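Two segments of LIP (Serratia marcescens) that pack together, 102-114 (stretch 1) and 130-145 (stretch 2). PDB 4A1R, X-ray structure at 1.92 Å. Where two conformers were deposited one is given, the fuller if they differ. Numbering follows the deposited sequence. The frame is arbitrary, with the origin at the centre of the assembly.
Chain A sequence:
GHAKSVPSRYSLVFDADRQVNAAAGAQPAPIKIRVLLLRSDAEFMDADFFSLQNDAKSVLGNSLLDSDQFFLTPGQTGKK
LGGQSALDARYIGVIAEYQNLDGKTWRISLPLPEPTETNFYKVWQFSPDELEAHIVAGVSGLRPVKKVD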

# COMPACT_ATOMS: atom_id res chain seq x y z
N ASP A 102 15.48 6.86 -7.75
CA ASP A 102 15.42 8.29 -8.08
C ASP A 102 14.27 8.67 -8.97
O ASP A 102 14.07 8.06 -10.01
N GLY A 103 13.55 9.72 -8.58
CA GLY A 103 12.42 10.20 -9.37
C GLY A 103 11.19 9.29 -9.48
O GLY A 103 10.33 9.55 -10.31
N LYS A 104 11.13 8.24 -8.66
CA LYS A 104 9.99 7.32 -8.66
C LYS A 104 9.13 7.55 -7.44
O LYS A 104 9.64 7.90 -6.36
N THR A 105 7.81 7.39 -7.59
CA THR A 105 6.92 7.43 -6.43
C THR A 105 6.93 6.01 -5.84
O THR A 105 6.10 5.16 -6.21
N TRP A 106 7.90 5.76 -4.97
CA TRP A 106 8.09 4.41 -4.40
C TRP A 106 7.30 4.19 -3.15
O TRP A 106 7.28 3.07 -2.61
N ARG A 107 6.69 5.25 -2.63
CA ARG A 107 5.79 5.13 -1.43
C ARG A 107 4.50 5.94 -1.62
O ARG A 107 4.54 7.09 -2.14
N ILE A 108 3.37 5.35 -1.22
CA ILE A 108 2.11 6.11 -1.12
C ILE A 108 1.41 5.77 0.19
O ILE A 108 1.59 4.68 0.75
N SER A 109 0.65 6.73 0.70
CA SER A 109 -0.18 6.56 1.89
C SER A 109 -1.64 6.76 1.49
O SER A 109 -1.99 7.76 0.86
N LEU A 110 -2.48 5.80 1.84
CA LEU A 110 -3.91 5.90 1.57
C LEU A 110 -4.68 6.05 2.88
O LEU A 110 -4.64 5.14 3.72
N PRO A 111 -5.39 7.18 3.06
CA PRO A 111 -6.19 7.37 4.27
C PRO A 111 -7.38 6.42 4.28
O PRO A 111 -8.09 6.29 3.28
N LEU A 112 -7.55 5.75 5.42
CA LEU A 112 -8.74 4.97 5.68
C LEU A 112 -9.87 5.89 6.13
O LEU A 112 -9.62 6.97 6.67
N PRO A 113 -11.12 5.48 5.90
CA PRO A 113 -12.20 6.38 6.31
C PRO A 113 -12.23 6.55 7.82
O PRO A 113 -11.83 5.64 8.56
N GLU A 114 -12.68 7.72 8.26
CA GLU A 114 -12.94 7.98 9.68
C GLU A 114 -14.43 7.77 10.00
O GLU A 114 -15.26 7.68 9.09
N GLU A 130 -15.72 -4.79 3.26
CA GLU A 130 -14.38 -4.75 2.72
C GLU A 130 -14.13 -3.56 1.77
O GLU A 130 -14.68 -3.49 0.67
N LEU A 131 -13.24 -2.67 2.21
CA LEU A 131 -12.76 -1.55 1.40
C LEU A 131 -11.79 -2.05 0.35
O LEU A 131 -10.82 -2.75 0.68
N GLU A 132 -12.00 -1.63 -0.88
CA GLU A 132 -11.15 -1.99 -2.00
C GLU A 132 -10.58 -0.77 -2.74
O GLU A 132 -11.32 0.13 -3.17
N ALA A 133 -9.27 -0.78 -2.94
CA ALA A 133 -8.61 0.22 -3.79
C ALA A 133 -7.78 -0.47 -4.89
O ALA A 133 -7.44 -1.67 -4.78
N HIS A 134 -7.51 0.26 -5.97
CA HIS A 134 -6.76 -0.25 -7.09
C HIS A 134 -5.53 0.61 -7.27
O HIS A 134 -5.62 1.84 -7.32
N ILE A 135 -4.37 -0.05 -7.36
CA ILE A 135 -3.06 0.61 -7.44
C ILE A 135 -2.34 0.11 -8.68
O ILE A 135 -2.39 -1.08 -9.03
N VAL A 136 -1.66 1.02 -9.38
CA VAL A 136 -0.78 0.60 -10.46
C VAL A 136 0.68 0.86 -10.06
O VAL A 136 1.03 1.97 -9.61
N ALA A 137 1.53 -0.17 -10.19
CA ALA A 137 3.00 0.02 -10.14
C ALA A 137 3.45 0.38 -11.56
O ALA A 137 3.60 -0.47 -12.44
N GLY A 138 3.63 1.68 -11.80
CA GLY A 138 3.95 2.15 -13.12
C GLY A 138 5.44 2.43 -13.21
O GLY A 138 6.17 2.42 -12.20
N VAL A 139 5.89 2.69 -14.43
CA VAL A 139 7.27 3.04 -14.70
C VAL A 139 7.76 4.18 -13.79
O VAL A 139 8.88 4.15 -13.31
N SER A 140 6.92 5.17 -13.53
CA SER A 140 7.36 6.30 -12.71
C SER A 140 7.05 6.13 -11.22
O SER A 140 7.42 6.97 -10.43
N GLY A 141 6.38 5.05 -10.83
CA GLY A 141 6.00 4.91 -9.43
C GLY A 141 4.60 4.33 -9.26
O GLY A 141 3.96 3.90 -10.21
N LEU A 142 4.17 4.29 -8.01
CA LEU A 142 2.87 3.76 -7.67
C LEU A 142 1.86 4.87 -7.86
O LEU A 142 2.12 6.03 -7.48
N ARG A 143 0.68 4.51 -8.37
CA ARG A 143 -0.42 5.47 -8.34
C ARG A 143 -1.78 4.76 -8.17
O ARG A 143 -2.01 3.68 -8.74
N PRO A 144 -2.65 5.36 -7.37
CA PRO A 144 -4.02 4.83 -7.34
C PRO A 144 -4.74 5.06 -8.68
O PRO A 144 -4.40 6.01 -9.40
N VAL A 145 -5.67 4.17 -9.02
CA VAL A 145 -6.51 4.24 -10.24
C VAL A 145 -7.88 4.87 -9.90
O VAL A 145 -8.44 4.59 -8.84

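Side-chain packing of stretch 2 (130-145) against stretch 1 (102-114), followed along stretch 2. L131 (chi1 m, chi2 t) points toward stretch 1, and its CD1 lies 3.7 Å from both L112 CD2 and P113 CD; L112 (m, t) leaves its backbone sideways, but its end comes nearer. A133 also points toward stretch 1, but its CB stays 4.6 Å from L110 CD1. I135 (m, m) is buried, its CD1 packing 3.8 Å from I108 CD1 and 4.1 Å from L110 CD1; I108 (p, t) and L110 (m, t) both point toward stretch 2. At the type I turn G138-G141 the contact becomes polar. V139 O lies 3.1 Å from K104 CD, and S140 O accepts a 2.9 Å hydrogen bond from T105 N, with K104 CA 3.1 Å from the same oxygen. G141 bridges T105 with a CA-CA distance of 4.0 Å; a CB here would clash with T105 N. L142 N donates to T105 O (2.8 Å). The L142 side chain (m, t) points inward, with CD1 3.8 Å from W106 O and CB 4.1 Å from I108 CG2. Water 1 joins T105 OG1 (3.1 Å from the water O) to L142 O, to which it donates (3.1 Å from the water O). R143 points away, whereas P144 returns inward, its CD 4.2 Å from I108 CD1.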

# COMPACT_ATOMS: atom_id res chain seq x y z
CB ASP A 102 16.71 8.77 -8.74
CG ASP A 102 17.82 8.92 -7.76
OD1 ASP A 102 17.57 8.75 -6.55
OD2 ASP A 102 18.95 9.18 -8.21
CB LYS A 104 10.45 5.86 -8.71
CG LYS A 104 11.42 5.53 -9.82
CD LYS A 104 10.82 4.66 -10.89
CE LYS A 104 11.90 4.18 -11.86
NZ LYS A 104 13.11 5.08 -11.75
CB THR A 105 5.49 7.91 -6.82
OG1 THR A 105 5.59 9.18 -7.50
CG2 THR A 105 4.60 8.10 -5.55
CB TRP A 106 9.59 4.14 -4.15
CG TRP A 106 10.33 5.16 -3.31
CD1 TRP A 106 11.14 6.19 -3.78
CD2 TRP A 106 10.41 5.26 -1.84
NE1 TRP A 106 11.70 6.88 -2.76
CE2 TRP A 106 11.29 6.39 -1.56
CE3 TRP A 106 9.88 4.53 -0.75
CZ2 TRP A 106 11.60 6.78 -0.26
CZ3 TRP A 106 10.19 4.95 0.55
CH2 TRP A 106 11.02 6.05 0.79
CB ARG A 107 6.55 5.59 -0.19
CG ARG A 107 5.82 6.41 0.85
CD ARG A 107 6.79 6.97 1.89
NE ARG A 107 7.70 7.99 1.36
CZ ARG A 107 8.80 8.43 1.97
NH1 ARG A 107 9.14 7.97 3.18
NH2 ARG A 107 9.56 9.34 1.37
CB ILE A 108 1.15 5.89 -2.32
CG1 ILE A 108 0.61 4.44 -2.37
CG2 ILE A 108 1.71 6.40 -3.66
CD1 ILE A 108 -0.36 4.14 -3.51
CB SER A 109 0.18 7.61 2.92
OG SER A 109 -0.54 7.37 4.13
CB LEU A 110 -4.39 4.67 0.82
CG LEU A 110 -3.66 4.30 -0.47
CD1 LEU A 110 -4.06 2.87 -0.83
CD2 LEU A 110 -3.94 5.26 -1.63
CB PRO A 111 -6.69 8.83 4.15
CG PRO A 111 -5.84 9.46 3.11
CD PRO A 111 -5.51 8.34 2.16
CB LEU A 112 -8.45 3.96 6.77
CG LEU A 112 -7.63 2.79 6.23
CD1 LEU A 112 -6.80 2.12 7.33
CD2 LEU A 112 -8.52 1.76 5.58
CB PRO A 113 -13.47 5.65 5.83
CG PRO A 113 -13.05 4.22 5.64
CD PRO A 113 -11.62 4.29 5.19
CB GLU A 114 -12.47 9.39 10.05
CG GLU A 114 -11.10 9.41 10.72
CD GLU A 114 -10.34 10.71 10.53
OE1 GLU A 114 -10.63 11.46 9.57
OE2 GLU A 114 -9.42 10.96 11.34
CB GLU A 130 -14.04 -6.05 2.01
CG GLU A 130 -12.58 -6.14 1.60
CD GLU A 130 -12.27 -7.43 0.85
OE1 GLU A 130 -13.07 -7.81 -0.03
OE2 GLU A 130 -11.24 -8.05 1.13
CB LEU A 131 -12.04 -0.54 2.28
CG LEU A 131 -12.84 0.10 3.40
CD1 LEU A 131 -11.92 0.65 4.48
CD2 LEU A 131 -13.77 1.18 2.88
CB GLU A 132 -11.93 -2.82 -3.02
CG GLU A 132 -12.49 -4.14 -2.54
CD GLU A 132 -12.83 -5.06 -3.69
OE1 GLU A 132 -11.97 -5.24 -4.59
OE2 GLU A 132 -13.95 -5.62 -3.69
CB ALA A 133 -7.78 1.19 -2.95
CB HIS A 134 -7.63 -0.22 -8.37
CG HIS A 134 -8.79 -1.21 -8.36
ND1 HIS A 134 -9.01 -2.07 -9.36
CD2 HIS A 134 -9.79 -1.43 -7.42
CE1 HIS A 134 -10.10 -2.82 -9.08
NE2 HIS A 134 -10.57 -2.43 -7.89
CB ILE A 135 -2.17 0.33 -6.19
CG1 ILE A 135 -2.89 0.67 -4.89
CG2 ILE A 135 -0.81 1.06 -6.27
CD1 ILE A 135 -3.31 2.12 -4.75
CB VAL A 136 -1.09 1.32 -11.78
CG1 VAL A 136 -0.14 0.81 -12.87
CG2 VAL A 136 -2.54 1.09 -12.18
CB ALA A 137 3.69 -1.24 -9.64
CB VAL A 139 7.46 3.38 -16.21
CG1 VAL A 139 8.76 4.11 -16.47
CG2 VAL A 139 7.40 2.11 -17.05
CB SER A 140 6.81 7.63 -13.26
OG SER A 140 5.39 7.74 -13.09
CB LEU A 142 2.83 3.40 -6.18
CG LEU A 142 3.63 2.20 -5.69
CD1 LEU A 142 3.94 2.33 -4.22
CD2 LEU A 142 2.91 0.89 -5.98
CB ARG A 143 -0.42 6.31 -9.59
CG ARG A 143 -0.73 5.51 -10.83
CD ARG A 143 -0.77 6.36 -12.08
NE ARG A 143 -1.43 5.60 -13.13
CZ ARG A 143 -0.83 4.77 -13.97
NH1 ARG A 143 0.49 4.60 -13.93
NH2 ARG A 143 -1.56 4.13 -14.87
CB PRO A 144 -4.68 5.58 -6.18
CG PRO A 144 -3.80 6.76 -5.89
CD PRO A 144 -2.41 6.40 -6.35
CB VAL A 145 -6.77 2.84 -10.83
CG1 VAL A 145 -7.39 2.92 -12.22
CG2 VAL A 145 -5.49 2.04 -10.90
O HOH W 1 2.77 8.73 -8.75